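Local coordinates for uncharacterized protein MJ1460 (Methanocaldococcus jannaschii DSM 2661, PDB 2OSO) that is of unknown function but binds a zinc ion and carries a V4R (vinyl-4-reductase) domain, which probably serves to bind a small molecule, at residues Y134-E140 with V152-V158. The protein carries 3 engineered substitutions. Residue numbers count along the deposited sequence, not the author numbering.
Sequences YYFVVNE and VFEVKEV. Engineered in segment 134-140: Tyr134 (natural residue Lys), Tyr135 (natural residue Lys). With ZN (zinc ion), chain B.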
ATOM      1  N   TYR A 134     -19.197 -19.987  -3.411  1.00 23.16           N
ATOM      2  CA  TYR A 134     -19.565 -20.041  -1.982  1.00 24.72           C
ATOM      3  C   TYR A 134     -18.943 -18.905  -1.186  1.00 24.53           C
ATOM      4  O   TYR A 134     -17.913 -18.359  -1.587  1.00 24.29           O
ATOM      5  CB  TYR A 134     -19.133 -21.364  -1.342  1.00 25.56           C
ATOM      6  CG  TYR A 134     -19.598 -22.590  -2.075  1.00 25.48           C
ATOM      7  CD1 TYR A 134     -20.935 -22.752  -2.402  1.00 25.50           C
ATOM      8  CD2 TYR A 134     -18.704 -23.588  -2.428  1.00 25.67           C
ATOM      9  CE1 TYR A 134     -21.388 -23.890  -3.080  1.00 26.23           C
ATOM     10  CE2 TYR A 134     -19.133 -24.726  -3.093  1.00 26.88           C
ATOM     11  CZ  TYR A 134     -20.478 -24.877  -3.408  1.00 26.37           C
ATOM     12  OH  TYR A 134     -20.914 -26.005  -4.069  1.00 27.15           O
ATOM     13  N   TYR A 135     -19.607 -18.528  -0.083  1.00 26.06           N
ATOM     14  CA  TYR A 135     -19.024 -17.650   0.937  1.00 26.73           C
ATOM     15  C   TYR A 135     -18.034 -18.488   1.692  1.00 26.42           C
ATOM     16  O   TYR A 135     -18.362 -19.613   2.088  1.00 28.77           O
ATOM     17  CB  TYR A 135     -20.046 -17.163   1.970  1.00 26.81           C
ATOM     18  CG  TYR A 135     -21.139 -16.294   1.415  1.00 27.18           C
ATOM     19  CD1 TYR A 135     -20.841 -15.153   0.654  1.00 26.90           C
ATOM     20  CD2 TYR A 135     -22.470 -16.578   1.685  1.00 27.00           C
ATOM     21  CE1 TYR A 135     -21.852 -14.336   0.142  1.00 26.42           C
ATOM     22  CE2 TYR A 135     -23.498 -15.761   1.165  1.00 26.63           C
ATOM     23  CZ  TYR A 135     -23.170 -14.635   0.413  1.00 26.11           C
ATOM     24  OH  TYR A 135     -24.182 -13.813  -0.080  1.00 27.64           O
ATOM     25  N   PHE A 136     -16.829 -17.954   1.900  1.00 25.97           N
ATOM     26  CA  PHE A 136     -15.788 -18.614   2.697  1.00 24.82           C
ATOM     27  C   PHE A 136     -15.366 -17.776   3.886  1.00 26.07           C
ATOM     28  O   PHE A 136     -15.310 -16.528   3.798  1.00 26.45           O
ATOM     29  CB  PHE A 136     -14.550 -18.910   1.856  1.00 25.14           C
ATOM     30  CG  PHE A 136     -14.755 -19.988   0.812  1.00 25.65           C
ATOM     31  CD1 PHE A 136     -14.548 -21.325   1.114  1.00 25.96           C
ATOM     32  CD2 PHE A 136     -15.203 -19.654  -0.470  1.00 26.24           C
ATOM     33  CE1 PHE A 136     -14.748 -22.312   0.162  1.00 25.56           C
ATOM     34  CE2 PHE A 136     -15.409 -20.654  -1.447  1.00 25.70           C
ATOM     35  CZ  PHE A 136     -15.176 -21.969  -1.125  1.00 25.97           C
ATOM     36  N   VAL A 137     -15.052 -18.452   5.002  1.00 24.91           N
ATOM     37  CA  VAL A 137     -14.295 -17.828   6.084  1.00 25.60           C
ATOM     38  C   VAL A 137     -12.914 -18.484   6.223  1.00 24.94           C
ATOM     39  O   VAL A 137     -12.807 -19.689   6.283  1.00 24.58           O
ATOM     40  CB  VAL A 137     -15.020 -17.926   7.436  1.00 26.81           C
ATOM     41  CG1 VAL A 137     -14.128 -17.470   8.536  1.00 26.62           C
ATOM     42  CG2 VAL A 137     -16.337 -17.082   7.394  1.00 28.44           C
ATOM     43  N   VAL A 138     -11.868 -17.664   6.262  1.00 25.07           N
ATOM     44  CA  VAL A 138     -10.473 -18.138   6.288  1.00 26.70           C
ATOM     45  C   VAL A 138      -9.821 -17.630   7.565  1.00 25.72           C
ATOM     46  O   VAL A 138      -9.836 -16.419   7.868  1.00 23.94           O
ATOM     47  CB  VAL A 138      -9.708 -17.684   5.016  1.00 26.29           C
ATOM     48  CG1 VAL A 138      -8.195 -18.173   4.996  1.00 27.19           C
ATOM     49  CG2 VAL A 138     -10.463 -18.164   3.764  1.00 27.24           C
ATOM     50  N   ASN A 139      -9.288 -18.565   8.343  1.00 26.19           N
ATOM     51  CA  ASN A 139      -8.724 -18.270   9.621  1.00 27.18           C
ATOM     52  C   ASN A 139      -7.286 -18.816   9.697  1.00 26.50           C
ATOM     53  O   ASN A 139      -7.050 -19.975   9.463  1.00 25.50           O
ATOM     54  CB  ASN A 139      -9.615 -18.869  10.703  1.00 29.05           C
ATOM     55  CG  ASN A 139      -9.081 -18.641  12.102  1.00 31.46           C
ATOM     56  OD1 ASN A 139      -8.666 -17.522  12.464  1.00 33.67           O
ATOM     57  ND2 ASN A 139      -9.131 -19.683  12.922  1.00 31.97           N
ATOM     58  N   GLU A 140      -6.333 -17.954  10.012  1.00 24.12           N
ATOM     59  CA  GLU A 140      -4.942 -18.337  10.005  1.00 23.80           C
ATOM     60  C   GLU A 140      -4.715 -18.955  11.372  1.00 24.03           C
ATOM     61  O   GLU A 140      -4.977 -18.317  12.387  1.00 21.87           O
ATOM     62  CB  GLU A 140      -3.989 -17.132   9.750  1.00 23.88           C
ATOM     63  CG  GLU A 140      -2.520 -17.559   9.605  1.00 23.91           C
ATOM     64  CD  GLU A 140      -1.581 -16.397   9.354  1.00 22.72           C
ATOM     65  OE1 GLU A 140      -1.958 -15.254   9.666  1.00 23.77           O
ATOM     66  OE2 GLU A 140      -0.450 -16.627   8.869  1.00 24.65           O
ATOM     67  N   VAL A 152      -0.320 -21.265   7.880  1.00 25.87           N
ATOM     68  CA  VAL A 152      -1.388 -22.212   7.611  1.00 25.50           C
ATOM     69  C   VAL A 152      -2.748 -21.569   7.861  1.00 26.51           C
ATOM     70  O   VAL A 152      -3.020 -21.010   8.925  1.00 23.21           O
ATOM     71  CB  VAL A 152      -1.255 -23.477   8.446  1.00 26.27           C
ATOM     72  CG1 VAL A 152      -2.414 -24.446   8.134  1.00 27.15           C
ATOM     73  CG2 VAL A 152       0.100 -24.145   8.229  1.00 23.44           C
ATOM     74  N   PHE A 153      -3.596 -21.699   6.848  1.00 26.07           N
ATOM     75  CA  PHE A 153      -4.946 -21.145   6.849  1.00 25.31           C
ATOM     76  C   PHE A 153      -5.989 -22.267   6.750  1.00 26.15           C
ATOM     77  O   PHE A 153      -5.918 -23.128   5.863  1.00 27.91           O
ATOM     78  CB  PHE A 153      -5.114 -20.179   5.685  1.00 23.57           C
ATOM     79  CG  PHE A 153      -4.085 -19.036   5.652  1.00 22.71           C
ATOM     80  CD1 PHE A 153      -2.846 -19.212   5.018  1.00 24.01           C
ATOM     81  CD2 PHE A 153      -4.376 -17.800   6.203  1.00 23.66           C
ATOM     82  CE1 PHE A 153      -1.902 -18.155   4.949  1.00 24.95           C
ATOM     83  CE2 PHE A 153      -3.413 -16.731   6.166  1.00 22.53           C
ATOM     84  CZ  PHE A 153      -2.203 -16.907   5.498  1.00 22.51           C
ATOM     85  N   GLU A 154      -6.969 -22.195   7.645  1.00 26.74           N
ATOM     86  CA  GLU A 154      -8.162 -23.043   7.665  1.00 28.43           C
ATOM     87  C   GLU A 154      -9.273 -22.376   6.812  1.00 28.94           C
ATOM     88  O   GLU A 154      -9.614 -21.192   7.062  1.00 28.01           O
ATOM     89  CB  GLU A 154      -8.629 -23.076   9.113  1.00 32.68           C
ATOM     90  CG  GLU A 154      -9.202 -24.298   9.650  1.00 37.18           C
ATOM     91  CD  GLU A 154      -9.042 -24.289  11.185  1.00 40.12           C
ATOM     92  OE1 GLU A 154      -9.395 -23.229  11.801  1.00 44.71           O
ATOM     93  OE2 GLU A 154      -8.494 -25.263  11.755  1.00 43.02           O
ATOM     94  N   VAL A 155      -9.797 -23.100   5.806  1.00 27.01           N
ATOM     95  CA  VAL A 155     -10.829 -22.572   4.883  1.00 26.69           C
ATOM     96  C   VAL A 155     -12.154 -23.266   5.136  1.00 26.53           C
ATOM     97  O   VAL A 155     -12.252 -24.490   4.985  1.00 26.92           O
ATOM     98  CB  VAL A 155     -10.468 -22.767   3.370  1.00 25.48           C
ATOM     99  CG1 VAL A 155     -11.573 -22.140   2.440  1.00 25.54           C
ATOM    100  CG2 VAL A 155      -9.110 -22.186   3.054  1.00 25.55           C
ATOM    101  N   LYS A 156     -13.175 -22.477   5.461  1.00 28.05           N
ATOM    102  CA  LYS A 156     -14.494 -22.958   5.822  1.00 28.87           C
ATOM    103  C   LYS A 156     -15.536 -22.364   4.910  1.00 26.53           C
ATOM    104  O   LYS A 156     -15.535 -21.172   4.613  1.00 23.36           O
ATOM    105  CB  LYS A 156     -14.856 -22.542   7.227  1.00 30.85           C
ATOM    106  CG  LYS A 156     -14.159 -23.342   8.318  1.00 34.10           C
ATOM    107  CD  LYS A 156     -14.389 -22.708   9.694  1.00 35.24           C
ATOM    108  CE  LYS A 156     -13.704 -21.333   9.824  1.00 37.89           C
ATOM    109  NZ  LYS A 156     -12.285 -21.235   9.275  1.00 39.44           N
ATOM    110  N   GLU A 157     -16.453 -23.209   4.484  1.00 25.18           N
ATOM    111  CA  GLU A 157     -17.534 -22.799   3.622  1.00 26.20           C
ATOM    112  C   GLU A 157     -18.663 -22.414   4.572  1.00 27.60           C
ATOM    113  O   GLU A 157     -18.928 -23.136   5.550  1.00 28.99           O
ATOM    114  CB  GLU A 157     -17.898 -24.005   2.758  1.00 26.78           C
ATOM    115  CG  GLU A 157     -18.596 -23.718   1.512  1.00 26.27           C
ATOM    116  CD  GLU A 157     -19.172 -24.976   0.875  1.00 26.94           C
ATOM    117  OE1 GLU A 157     -18.387 -25.862   0.466  1.00 26.04           O
ATOM    118  OE2 GLU A 157     -20.411 -25.042   0.751  1.00 26.55           O
ATOM    119  N   VAL A 158     -19.343 -21.306   4.308  1.00 29.11           N
ATOM    120  CA  VAL A 158     -20.362 -20.815   5.206  1.00 31.48           C
ATOM    121  C   VAL A 158     -21.597 -20.326   4.443  1.00 34.46           C
ATOM    122  O   VAL A 158     -21.490 -19.894   3.292  1.00 33.54           O
ATOM    123  CB  VAL A 158     -19.785 -19.653   6.090  1.00 31.98           C
ATOM    124  CG1 VAL A 158     -18.643 -20.172   6.997  1.00 31.58           C
ATOM    125  CG2 VAL A 158     -19.294 -18.480   5.237  1.00 31.60           C
TER
HETATM  126 ZN    ZN B 163       1.238 -15.795   8.785  1.00 23.35          ZN
HETATM  127  O   HOH W   1     -21.792 -20.511   0.560  1.00 34.07           O
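The strongest bond here is to metal: OE2 of Glu140 sits 1.9 Å from the zinc ion ZN, whose other ligands are His117, Cys143 and Cys151. Next come the backbone bonds that make 134-140 and 152-158 the two arms of an antiparallel beta hairpin. Val137 pairs with Lys156 (Val137 N to Lys156 O 2.8 Å, Lys156 N to Val137 O 2.9 Å), and Asn139 with Glu154, where the two bonds, N of each residue to O of the other, are both 2.9 Å. At the far end Val158 N reaches Tyr135 O at 3.0 Å, while a water bridges Tyr135 N (3.0 Å) and Val158 O (2.8 Å).

Side chains then alternate between two faces. Phe136, Val138, Val155 and Phe153 point to the one packed on helix 118-132: Phe136 CD1 meets Val155 CG1 at 3.4 Å, and Val138 CG1 meets Phe153 CB at 3.7 Å. Here Glu140 lays its CG over the Phe153 ring, 4.1 Å from the centroid, a CH-pi contact. The other face, with Val137, Asn139, Glu154 and Lys156, is more exposed; there Lys156 NZ curls back to a weak bond with Val137 O, 3.4 Å away. Tyr134 and Tyr135, both engineered, flank the open end, the Tyr134 ring facing the Glu157 carboxylate.

The helix-packed face is thus mostly apolar, and Glu140, its aliphatic part on Phe153, gives its carboxylate to the zinc.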